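Local coordinates for putative ABC transporter, periplasmic binding protein, amino acid (Neisseria gonorrhoeae, PDB 2YJP) that binds L-cysteine, probably as the periplasmic receptor that delivers this amino acid to an ABC importer of the cell membrane, at residues A[192-197]-A[209-214]; A[144-149]-A[173-178]; A[166-171]-A[198-203]; A[217-220]-A[225-228]. The protein carries 1 engineered substitution. All coordinates share one frame; numbering follows the deposited sequence.

Contact 1 (A[192-197]-A[209-214]); sequences DQNTET and LAHDNA. With ZN (zinc ion), chain G; ZN (zinc ion), chain J; CYS (cysteine), chain D.
Thr197 and Leu209 meet end-on through methyl groups, CG2 of the threonine lying 3.4 Å from CD1 of the leucine, a tight fit between side chains that cross at about a right angle. The threonine is turned (chi1 -52°) to place CG2 anti to its own N and facing the strand, while OG1 returns to its helix and donates to Gln193 O at 2.8 Å, a carbonyl that also accepts from Thr197 N. One turn earlier the contact becomes polar. His211 NE2 donates to Asn194 OD1 at 2.8 Å, with the oxygen near the ring plane although amide and ring planes differ by 42°. This is the start of helix 194-202, the connection of a beta-alpha-beta crossover between the parallel strands 187-191 and 208-212, in one lobe of a two-lobed periplasmic binding protein. At the other ring nitrogen, ND1 of His211 accepts from Asp212 N at 2.9 Å. Bonded on both sides, the ring is fixed in rotation, consistent with a neutral form protonated on NE2, and CE1 of His211 rests 3.7 Å from CB of the bound cysteine. Asp212 OD2 takes the ligand's amino group at 2.7 Å and also pairs with Lys65. The amide ND2 of Asn194 donates to Asp64. On the far side of the helix start, Asp192 OD2 binds a zinc ion at 2.0 Å, together with Glu105.

Contact 2 (A[144-149]-A[173-178]); sequences VALGVV and TTADAF. With CYS (cysteine), chain D.
Leu146 packs against the first turn of helix 174-182 and the start of the next with both of its methyl branches. CD2 comes within 3.4 Å of Thr174 OG1, whereas CD1 lies 3.7 Å from Ala175 CA and equally close to Phe178 CB. With CG anti to the carbonyl carbon (chi1 -57°), the leucine rises from the strand and splits its two methyls between Thr174 on one side and Phe178 on the other, with Ala175 between them. This is the compact, buried half of the contact, made almost wholly by one side chain. The looser half begins at Phe178: its side chain slides past Leu146 in the opposite direction, CG of Phe178 still 4.0 Å from Leu146 CD1, but the ring continues outward to meet His183, a zinc ligand, and is partly exposed.

The same helix start serves the ligand. Thr174 N donates to OXT of the bound cysteine at 3.0 Å, and the carboxylate thus sits at a helix N terminus, whose dipole probably helps to hold it; Arg109 and Arg131 also donate to the ligand, probably to its carboxylate. Thr173 is the N-cap, its OG1 accepting a weak bond from Asp176 N. Strand 146-149 and the helix cross at 89°, their axes 9.6 Å apart. Strand 142-151 runs antiparallel beside strand 208-212, whose Ala210 also packs under helix 174-182, and pairs antiparallel with strand 237-244 near Val144 and with strand 226-230 farther on, near Val148.

Contact 3 (A[166-171]-A[198-203]); sequences TLLVNK and FDALKD. With ZN (zinc ion), chain H; EDO (1,2-ethanediol), chain K.
Leu168 places CD1 over one face of the flat peptide group that joins Ala200 to Leu201, 3.7 Å from Ala200 C and 3.5 Å from Leu201 N. The same methyl presses 3.5 Å from Leu201 CA, a snug approach, and 3.6 Å from Leu201 CB. The ring of Phe198, whose CA-CB bond points away from the strand, makes no contact with Leu168 and instead meets the indole of Trp219, the planes inclined at about 35°.

The leucine reaches the helix because its CG is anti to the carbonyl carbon (chi1 -60°), which also brings CD1 to 4.0 Å from Ala200 CB. Strand 166-170 lies between the parallel strands 187-191 and 208-212, and helix 194-202, their crossover connection, lies over it; Phe191 packs on both Leu168 and Ala200. On the outer side of the helix, Asp203 OD2 contacts a zinc ion at 2.5 Å, and Lys202 NZ makes a long salt bridge to Asp199.

Between the two segments the chemistry is entirely apolar: one leucine covers the Ala200-Leu201 peptide and the CB atoms beside it, and Phe191 adds to the cover, whereas the charged side chains and the metal lie on the outer side.

Contact 4 (A[217-220]-A[225-228]); sequences WAWA and NFEV. With EDO (1,2-ethanediol), chain K.
Helix 217-220 and strand 226-228 run in opposite senses, with Ala220 CA 5.7 Å from Phe226 CA and Trp217 CA opposite that of Val228. Two tryptophans, turned to different sides, embrace the strand. Trp219, with CG anti to its N (chi1 -175°), carries the six-membered part of its indole over Phe226, where CH2 of Trp219 sits above one face of the phenyl ring, offset toward the rim and 3.6 Å from Phe226 CD2. The planes are inclined at 51° and the ring centroids lie 5.2 Å apart, an oblique pairing. Trp217 has CG anti to the carbonyl carbon instead (chi1 -61°), and its CD1 meets Val228 CG2 at 3.8 Å. Between the two indoles Ala220 lays its CB 4.0 Å from Val228 CG2 and close to Phe226 O. The pair forms a tight helix-to-strand return in the same lobe as the zinc-binding helix 194-202: strand 226-230 joins the mixed sheet antiparallel to strand 142-151, and Phe226 and Val228 both pack on Val149 there. Leu201 of helix 194-202 touches both Phe226 and Trp219. A water links the far end, accepting from Trp217 NE1 at 3.1 Å and donating to Val228 O at 2.7 Å; the indole holds it in its own plane. The same tryptophan leans on Tyr279 of helix 276-279, and Asn225 ND2 binds a molecule of 1,2-ethanediol, probably acquired during crystallisation.

How the contacts relate
From the N terminus, contact 2 opens first, running from strand 142-151 to helix 174-182. Before it closes, strand 166-170 has begun contact 3, which ends on helix 194-202, so these two cross. Contact 1 starts at the beginning of that helix, within the span of contact 3, and closes on strand 208-212: they cross as well. Contact 4 follows in series, a short return from helix 213-222 to strand 226-230. All four attach helices to one mixed sheet, where backbone bonds join contacts 1 and 2 (Leu209 N to Val149 O) and contacts 1 and 3 (Ala210 N to Leu168 O). Contacts 1 and 2 both reach the cysteine; contacts 3 and 4 lie farther out in the lobe.

Contact 1 (A[192-197]-A[209-214])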
# COMPACT_ATOMS: atom_id res chain seq x y z
N ASP A 192 -3.84 11.02 9.48
CA ASP A 192 -2.65 10.10 9.53
C ASP A 192 -2.95 8.64 9.13
O ASP A 192 -2.19 8.03 8.41
CB ASP A 192 -2.03 10.11 10.93
CG ASP A 192 -1.27 11.43 11.24
OD1 ASP A 192 -1.29 12.30 10.38
OD2 ASP A 192 -0.61 11.59 12.33
N GLN A 193 -4.08 8.10 9.59
CA GLN A 193 -4.41 6.71 9.50
C GLN A 193 -5.58 6.43 8.55
O GLN A 193 -6.51 7.29 8.45
CB GLN A 193 -4.85 6.25 10.89
CG GLN A 193 -3.83 6.53 11.94
CD GLN A 193 -4.22 5.90 13.30
OE1 GLN A 193 -4.59 4.73 13.36
NE2 GLN A 193 -4.15 6.68 14.38
N ASN A 194 -5.62 5.24 7.94
CA ASN A 194 -6.73 4.91 7.07
C ASN A 194 -8.06 4.87 7.79
O ASN A 194 -9.02 5.36 7.27
CB ASN A 194 -6.52 3.62 6.22
CG ASN A 194 -5.41 3.81 5.15
OD1 ASN A 194 -5.54 4.71 4.30
ND2 ASN A 194 -4.30 3.04 5.24
N THR A 195 -8.12 4.21 8.94
CA THR A 195 -9.34 4.09 9.73
C THR A 195 -9.94 5.46 10.02
O THR A 195 -11.11 5.66 9.79
CB THR A 195 -9.07 3.34 11.04
OG1 THR A 195 -8.60 2.02 10.71
CG2 THR A 195 -10.40 3.18 11.86
N GLU A 196 -9.13 6.41 10.47
CA GLU A 196 -9.62 7.79 10.66
C GLU A 196 -10.20 8.35 9.37
O GLU A 196 -11.29 8.96 9.39
CB GLU A 196 -8.55 8.76 11.12
CG GLU A 196 -8.00 8.59 12.49
CD GLU A 196 -6.75 9.52 12.68
OE1 GLU A 196 -5.82 9.55 11.78
OE2 GLU A 196 -6.72 10.22 13.74
N THR A 197 -9.48 8.16 8.27
CA THR A 197 -9.87 8.77 7.00
C THR A 197 -11.24 8.24 6.51
O THR A 197 -12.14 9.01 6.14
CB THR A 197 -8.80 8.54 5.93
OG1 THR A 197 -7.53 8.97 6.45
CG2 THR A 197 -9.12 9.35 4.66
N LEU A 209 -13.56 10.65 -0.89
CA LEU A 209 -12.27 10.27 -0.38
C LEU A 209 -11.48 9.64 -1.52
O LEU A 209 -11.98 8.78 -2.24
CB LEU A 209 -12.46 9.29 0.77
CG LEU A 209 -11.25 8.71 1.48
CD1 LEU A 209 -11.63 8.00 2.79
CD2 LEU A 209 -10.43 7.74 0.54
N ALA A 210 -10.26 10.10 -1.71
CA ALA A 210 -9.41 9.59 -2.77
C ALA A 210 -8.29 8.71 -2.21
O ALA A 210 -7.72 9.02 -1.15
CB ALA A 210 -8.83 10.75 -3.55
N HIS A 211 -7.98 7.63 -2.93
CA HIS A 211 -6.97 6.63 -2.50
C HIS A 211 -6.72 5.65 -3.66
O HIS A 211 -7.32 5.79 -4.74
CB HIS A 211 -7.52 5.80 -1.30
CG HIS A 211 -6.48 5.47 -0.27
ND1 HIS A 211 -5.25 4.95 -0.60
CD2 HIS A 211 -6.50 5.58 1.08
CE1 HIS A 211 -4.55 4.75 0.51
NE2 HIS A 211 -5.29 5.12 1.54
N ASP A 212 -5.87 4.64 -3.42
CA ASP A 212 -5.62 3.56 -4.36
C ASP A 212 -6.97 2.97 -4.71
O ASP A 212 -7.75 2.66 -3.82
CB ASP A 212 -4.70 2.45 -3.71
CG ASP A 212 -3.23 2.87 -3.61
OD1 ASP A 212 -2.90 3.97 -4.12
OD2 ASP A 212 -2.37 2.10 -3.00
N ASN A 213 -7.27 2.75 -5.99
CA ASN A 213 -8.62 2.23 -6.32
C ASN A 213 -8.91 0.83 -5.77
O ASN A 213 -10.05 0.56 -5.33
CB ASN A 213 -8.98 2.33 -7.82
CG ASN A 213 -7.98 1.61 -8.77
OD1 ASN A 213 -7.18 0.73 -8.38
ND2 ASN A 213 -8.06 1.99 -10.06
N ALA A 214 -7.89 -0.03 -5.77
CA ALA A 214 -8.03 -1.35 -5.23
C ALA A 214 -8.43 -1.29 -3.75
O ALA A 214 -9.23 -2.06 -3.30
CB ALA A 214 -6.66 -2.14 -5.39
ZN ZN G . 0.20 9.93 13.09
ZN ZN J . -5.39 11.59 14.11
N CYS D . 0.16 2.85 -2.41
CA CYS D . -0.14 4.27 -2.12
C CYS D . 1.12 4.98 -1.64
O CYS D . 2.22 4.35 -1.59
CB CYS D . -1.22 4.42 -1.06
SG CYS D . -0.86 3.60 0.50
OXT CYS D . 1.04 6.17 -1.31
O HOH W 1 -4.53 12.52 12.04
O HOH W 2 -6.88 13.18 15.27

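Contact 2 (A[144-149]-A[173-178])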
# COMPACT_ATOMS: atom_id res chain seq x y z
N VAL A 144 -1.27 -0.18 -9.37
CA VAL A 144 -2.47 0.41 -8.90
C VAL A 144 -2.64 1.84 -9.44
O VAL A 144 -1.69 2.56 -9.70
CB VAL A 144 -2.54 0.30 -7.30
CG1 VAL A 144 -1.98 1.39 -6.62
CG2 VAL A 144 -3.89 0.38 -6.86
N ALA A 145 -3.88 2.24 -9.63
CA ALA A 145 -4.25 3.57 -10.05
C ALA A 145 -5.04 4.16 -8.87
O ALA A 145 -5.52 3.41 -8.01
CB ALA A 145 -5.13 3.51 -11.29
N LEU A 146 -5.17 5.48 -8.83
CA LEU A 146 -6.03 6.14 -7.89
C LEU A 146 -7.49 6.16 -8.34
O LEU A 146 -7.82 6.14 -9.54
CB LEU A 146 -5.54 7.57 -7.62
CG LEU A 146 -4.07 7.70 -7.10
CD1 LEU A 146 -3.63 9.18 -7.05
CD2 LEU A 146 -3.92 6.94 -5.76
N GLY A 147 -8.38 6.25 -7.35
CA GLY A 147 -9.80 6.39 -7.62
C GLY A 147 -10.41 7.28 -6.58
O GLY A 147 -9.74 7.74 -5.68
N VAL A 148 -11.68 7.59 -6.72
CA VAL A 148 -12.37 8.42 -5.71
C VAL A 148 -13.66 7.75 -5.27
O VAL A 148 -14.45 7.33 -6.14
CB VAL A 148 -12.69 9.82 -6.29
CG1 VAL A 148 -13.44 10.67 -5.22
CG2 VAL A 148 -11.41 10.47 -6.77
N VAL A 149 -13.89 7.66 -3.94
CA VAL A 149 -15.13 7.05 -3.44
C VAL A 149 -16.02 8.12 -2.79
O VAL A 149 -15.49 9.08 -2.17
CB VAL A 149 -14.88 5.89 -2.49
CG1 VAL A 149 -14.25 6.35 -1.08
CG2 VAL A 149 -16.17 5.08 -2.31
N THR A 173 -0.06 9.90 1.20
CA THR A 173 -0.31 8.95 0.14
C THR A 173 -0.13 9.60 -1.24
O THR A 173 -0.02 10.82 -1.39
CB THR A 173 -1.74 8.33 0.23
OG1 THR A 173 -2.74 9.35 0.19
CG2 THR A 173 -1.91 7.45 1.49
N THR A 174 -0.12 8.75 -2.26
CA THR A 174 -0.07 9.24 -3.65
C THR A 174 -1.35 10.02 -3.95
O THR A 174 -1.28 11.00 -4.67
CB THR A 174 0.08 8.13 -4.66
OG1 THR A 174 -0.81 7.07 -4.28
CG2 THR A 174 1.58 7.59 -4.71
N ALA A 175 -2.49 9.65 -3.35
CA ALA A 175 -3.69 10.51 -3.58
C ALA A 175 -3.51 11.93 -3.04
O ALA A 175 -3.90 12.89 -3.71
CB ALA A 175 -4.96 9.90 -3.06
N ASP A 176 -2.95 12.03 -1.82
CA ASP A 176 -2.59 13.32 -1.21
C ASP A 176 -1.66 14.07 -2.16
O ASP A 176 -1.90 15.23 -2.48
CB ASP A 176 -1.88 13.02 0.13
CG ASP A 176 -1.45 14.26 0.88
OD1 ASP A 176 -1.73 15.43 0.46
OD2 ASP A 176 -0.78 14.05 1.92
N ALA A 177 -0.60 13.41 -2.65
CA ALA A 177 0.37 14.10 -3.53
C ALA A 177 -0.26 14.52 -4.90
O ALA A 177 -0.07 15.63 -5.40
CB ALA A 177 1.60 13.23 -3.77
N PHE A 178 -1.05 13.64 -5.44
CA PHE A 178 -1.73 13.93 -6.68
C PHE A 178 -2.62 15.20 -6.67
O PHE A 178 -2.47 16.06 -7.53
CB PHE A 178 -2.58 12.73 -7.09
CG PHE A 178 -3.32 12.93 -8.39
CD1 PHE A 178 -2.64 12.89 -9.60
CD2 PHE A 178 -4.69 13.13 -8.40
CE1 PHE A 178 -3.31 13.06 -10.85
CE2 PHE A 178 -5.39 13.29 -9.63
CZ PHE A 178 -4.67 13.27 -10.86
N CYS D . 0.16 2.85 -2.41
CA CYS D . -0.14 4.27 -2.12
C CYS D . 1.12 4.98 -1.64
O CYS D . 2.22 4.35 -1.59
CB CYS D . -1.22 4.42 -1.06
SG CYS D . -0.86 3.60 0.50
OXT CYS D . 1.04 6.17 -1.31

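Contact 3 (A[166-171]-A[198-203])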
# COMPACT_ATOMS: atom_id res chain seq x y z
N THR A 166 -15.04 19.47 0.66
CA THR A 166 -13.82 18.88 1.18
C THR A 166 -13.57 17.46 0.64
O THR A 166 -14.49 16.65 0.61
CB THR A 166 -13.87 18.90 2.73
OG1 THR A 166 -13.83 20.25 3.19
CG2 THR A 166 -12.68 18.18 3.36
N LEU A 167 -12.34 17.19 0.20
CA LEU A 167 -11.93 15.84 -0.17
C LEU A 167 -11.05 15.25 0.92
O LEU A 167 -10.13 15.93 1.41
CB LEU A 167 -11.18 15.85 -1.52
CG LEU A 167 -10.64 14.56 -2.10
CD1 LEU A 167 -11.76 13.57 -2.48
CD2 LEU A 167 -9.77 14.91 -3.30
N LEU A 168 -11.37 14.02 1.33
CA LEU A 168 -10.57 13.32 2.34
C LEU A 168 -9.41 12.51 1.71
O LEU A 168 -9.58 11.84 0.68
CB LEU A 168 -11.44 12.35 3.13
CG LEU A 168 -12.58 13.08 3.85
CD1 LEU A 168 -13.64 12.16 4.40
CD2 LEU A 168 -11.97 13.86 4.98
N VAL A 169 -8.22 12.62 2.31
CA VAL A 169 -7.14 11.77 1.90
C VAL A 169 -6.37 11.32 3.16
O VAL A 169 -6.32 12.06 4.19
CB VAL A 169 -6.11 12.50 0.95
CG1 VAL A 169 -6.70 12.76 -0.42
CG2 VAL A 169 -5.52 13.81 1.60
N ASN A 170 -5.75 10.14 3.04
CA ASN A 170 -4.81 9.66 4.04
C ASN A 170 -3.52 10.45 3.82
O ASN A 170 -3.00 10.47 2.68
CB ASN A 170 -4.66 8.15 3.93
CG ASN A 170 -3.61 7.54 4.87
OD1 ASN A 170 -2.98 6.67 4.55
ND2 ASN A 170 -3.53 7.95 6.03
N LYS A 171 -3.06 11.17 4.85
CA LYS A 171 -1.88 11.95 4.73
C LYS A 171 -0.67 11.11 4.21
O LYS A 171 -0.43 10.00 4.71
CB LYS A 171 -1.55 12.67 6.08
CG LYS A 171 -0.25 13.49 6.03
CD LYS A 171 -0.06 14.45 7.25
CE LYS A 171 1.41 14.90 7.39
NZ LYS A 171 1.73 15.50 8.77
N PHE A 198 -11.42 6.94 6.56
CA PHE A 198 -12.67 6.38 6.14
C PHE A 198 -13.80 6.68 7.17
O PHE A 198 -14.92 6.92 6.76
CB PHE A 198 -12.53 4.90 5.88
CG PHE A 198 -11.79 4.58 4.65
CD1 PHE A 198 -12.45 4.53 3.40
CD2 PHE A 198 -10.41 4.33 4.69
CE1 PHE A 198 -11.77 4.23 2.25
CE2 PHE A 198 -9.72 4.00 3.51
CZ PHE A 198 -10.40 3.92 2.29
N ASP A 199 -13.48 6.66 8.47
CA ASP A 199 -14.43 7.12 9.47
C ASP A 199 -14.85 8.56 9.18
O ASP A 199 -16.00 8.90 9.34
CB ASP A 199 -13.91 7.04 10.93
CG ASP A 199 -13.84 5.60 11.50
OD1 ASP A 199 -14.53 4.68 10.97
OD2 ASP A 199 -13.10 5.38 12.51
N ALA A 200 -13.94 9.43 8.77
CA ALA A 200 -14.38 10.80 8.54
C ALA A 200 -15.34 10.85 7.36
O ALA A 200 -16.18 11.76 7.26
CB ALA A 200 -13.21 11.71 8.31
N LEU A 201 -15.25 9.87 6.47
CA LEU A 201 -16.10 9.87 5.28
C LEU A 201 -17.48 9.40 5.68
O LEU A 201 -18.51 10.07 5.37
CB LEU A 201 -15.48 9.05 4.13
CG LEU A 201 -16.40 8.90 2.91
CD1 LEU A 201 -16.46 10.19 2.11
CD2 LEU A 201 -15.99 7.71 2.08
N LYS A 202 -17.50 8.32 6.48
CA LYS A 202 -18.76 7.86 7.11
C LYS A 202 -19.45 8.97 7.90
O LYS A 202 -20.69 9.04 7.90
CB LYS A 202 -18.52 6.62 8.01
CG LYS A 202 -18.41 5.27 7.26
CD LYS A 202 -17.52 4.26 7.94
CE LYS A 202 -18.07 3.79 9.22
NZ LYS A 202 -17.34 2.61 9.81
N ASP A 203 -18.67 9.81 8.61
CA ASP A 203 -19.23 10.89 9.41
C ASP A 203 -19.61 12.15 8.57
O ASP A 203 -20.07 13.13 9.13
CB ASP A 203 -18.25 11.30 10.49
CG ASP A 203 -18.07 10.20 11.58
OD1 ASP A 203 -18.91 9.27 11.73
OD2 ASP A 203 -17.04 10.26 12.32
ZN ZN H . -16.98 8.25 13.84
C1 EDO K . -23.32 6.44 7.50
O1 EDO K . -22.47 7.17 6.57
C2 EDO K . -24.48 5.80 6.73
O2 EDO K . -24.15 5.50 5.35

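Contact 4 (A[217-220]-A[225-228])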
# COMPACT_ATOMS: atom_id res chain seq x y z
N TRP A 217 -12.20 -0.19 -3.88
CA TRP A 217 -13.09 -1.29 -4.23
C TRP A 217 -13.30 -2.24 -3.02
O TRP A 217 -14.41 -2.71 -2.80
CB TRP A 217 -12.59 -2.08 -5.45
CG TRP A 217 -12.47 -1.23 -6.74
CD1 TRP A 217 -13.33 -0.23 -7.18
CD2 TRP A 217 -11.48 -1.38 -7.79
NE1 TRP A 217 -12.92 0.25 -8.40
CE2 TRP A 217 -11.78 -0.41 -8.79
CE3 TRP A 217 -10.37 -2.20 -7.95
CZ2 TRP A 217 -10.99 -0.26 -9.97
CZ3 TRP A 217 -9.58 -2.04 -9.13
CH2 TRP A 217 -9.90 -1.08 -10.12
N ALA A 218 -12.24 -2.49 -2.26
CA ALA A 218 -12.31 -3.49 -1.16
C ALA A 218 -13.12 -2.93 -0.00
O ALA A 218 -13.92 -3.64 0.65
CB ALA A 218 -10.90 -3.87 -0.68
N TRP A 219 -12.90 -1.63 0.24
CA TRP A 219 -13.65 -0.95 1.27
C TRP A 219 -15.15 -0.83 0.90
O TRP A 219 -16.01 -1.09 1.74
CB TRP A 219 -13.02 0.41 1.55
CG TRP A 219 -13.69 1.11 2.69
CD1 TRP A 219 -13.47 0.91 4.01
CD2 TRP A 219 -14.72 2.10 2.59
NE1 TRP A 219 -14.28 1.75 4.76
CE2 TRP A 219 -15.05 2.49 3.91
CE3 TRP A 219 -15.34 2.75 1.52
CZ2 TRP A 219 -16.05 3.47 4.19
CZ3 TRP A 219 -16.29 3.76 1.80
CH2 TRP A 219 -16.65 4.08 3.12
N ALA A 220 -15.47 -0.44 -0.33
CA ALA A 220 -16.87 -0.20 -0.75
C ALA A 220 -17.71 -1.48 -0.74
O ALA A 220 -18.94 -1.47 -0.48
CB ALA A 220 -16.90 0.47 -2.19
N ASN A 225 -23.19 1.79 1.02
CA ASN A 225 -23.76 3.11 0.75
C ASN A 225 -22.79 4.03 0.01
O ASN A 225 -23.10 5.20 -0.32
CB ASN A 225 -24.29 3.75 2.05
CG ASN A 225 -25.61 3.12 2.52
OD1 ASN A 225 -26.33 2.48 1.75
ND2 ASN A 225 -25.95 3.34 3.75
N PHE A 226 -21.59 3.49 -0.26
CA PHE A 226 -20.58 4.17 -1.04
C PHE A 226 -20.29 3.47 -2.35
O PHE A 226 -20.43 2.23 -2.45
CB PHE A 226 -19.34 4.34 -0.19
CG PHE A 226 -19.60 5.19 1.03
CD1 PHE A 226 -19.49 6.59 0.95
CD2 PHE A 226 -20.05 4.60 2.21
CE1 PHE A 226 -19.80 7.41 2.05
CE2 PHE A 226 -20.38 5.39 3.35
CZ PHE A 226 -20.24 6.82 3.29
N GLU A 227 -19.93 4.26 -3.35
CA GLU A 227 -19.43 3.68 -4.60
C GLU A 227 -18.16 4.36 -5.06
O GLU A 227 -17.93 5.58 -4.80
CB GLU A 227 -20.50 3.71 -5.71
CG GLU A 227 -20.94 5.09 -6.19
CD GLU A 227 -22.08 5.03 -7.20
OE1 GLU A 227 -22.75 4.00 -7.38
OE2 GLU A 227 -22.42 6.03 -7.82
N VAL A 228 -17.33 3.58 -5.75
CA VAL A 228 -16.13 4.15 -6.36
C VAL A 228 -16.53 4.76 -7.74
O VAL A 228 -16.36 4.15 -8.79
CB VAL A 228 -15.00 3.15 -6.38
CG1 VAL A 228 -13.70 3.89 -6.79
CG2 VAL A 228 -14.86 2.42 -4.97
C1 EDO K . -23.32 6.44 7.50
O1 EDO K . -22.47 7.17 6.57
C2 EDO K . -24.48 5.80 6.73
O2 EDO K . -24.15 5.50 5.35
O HOH W 3 -14.98 2.08 -9.76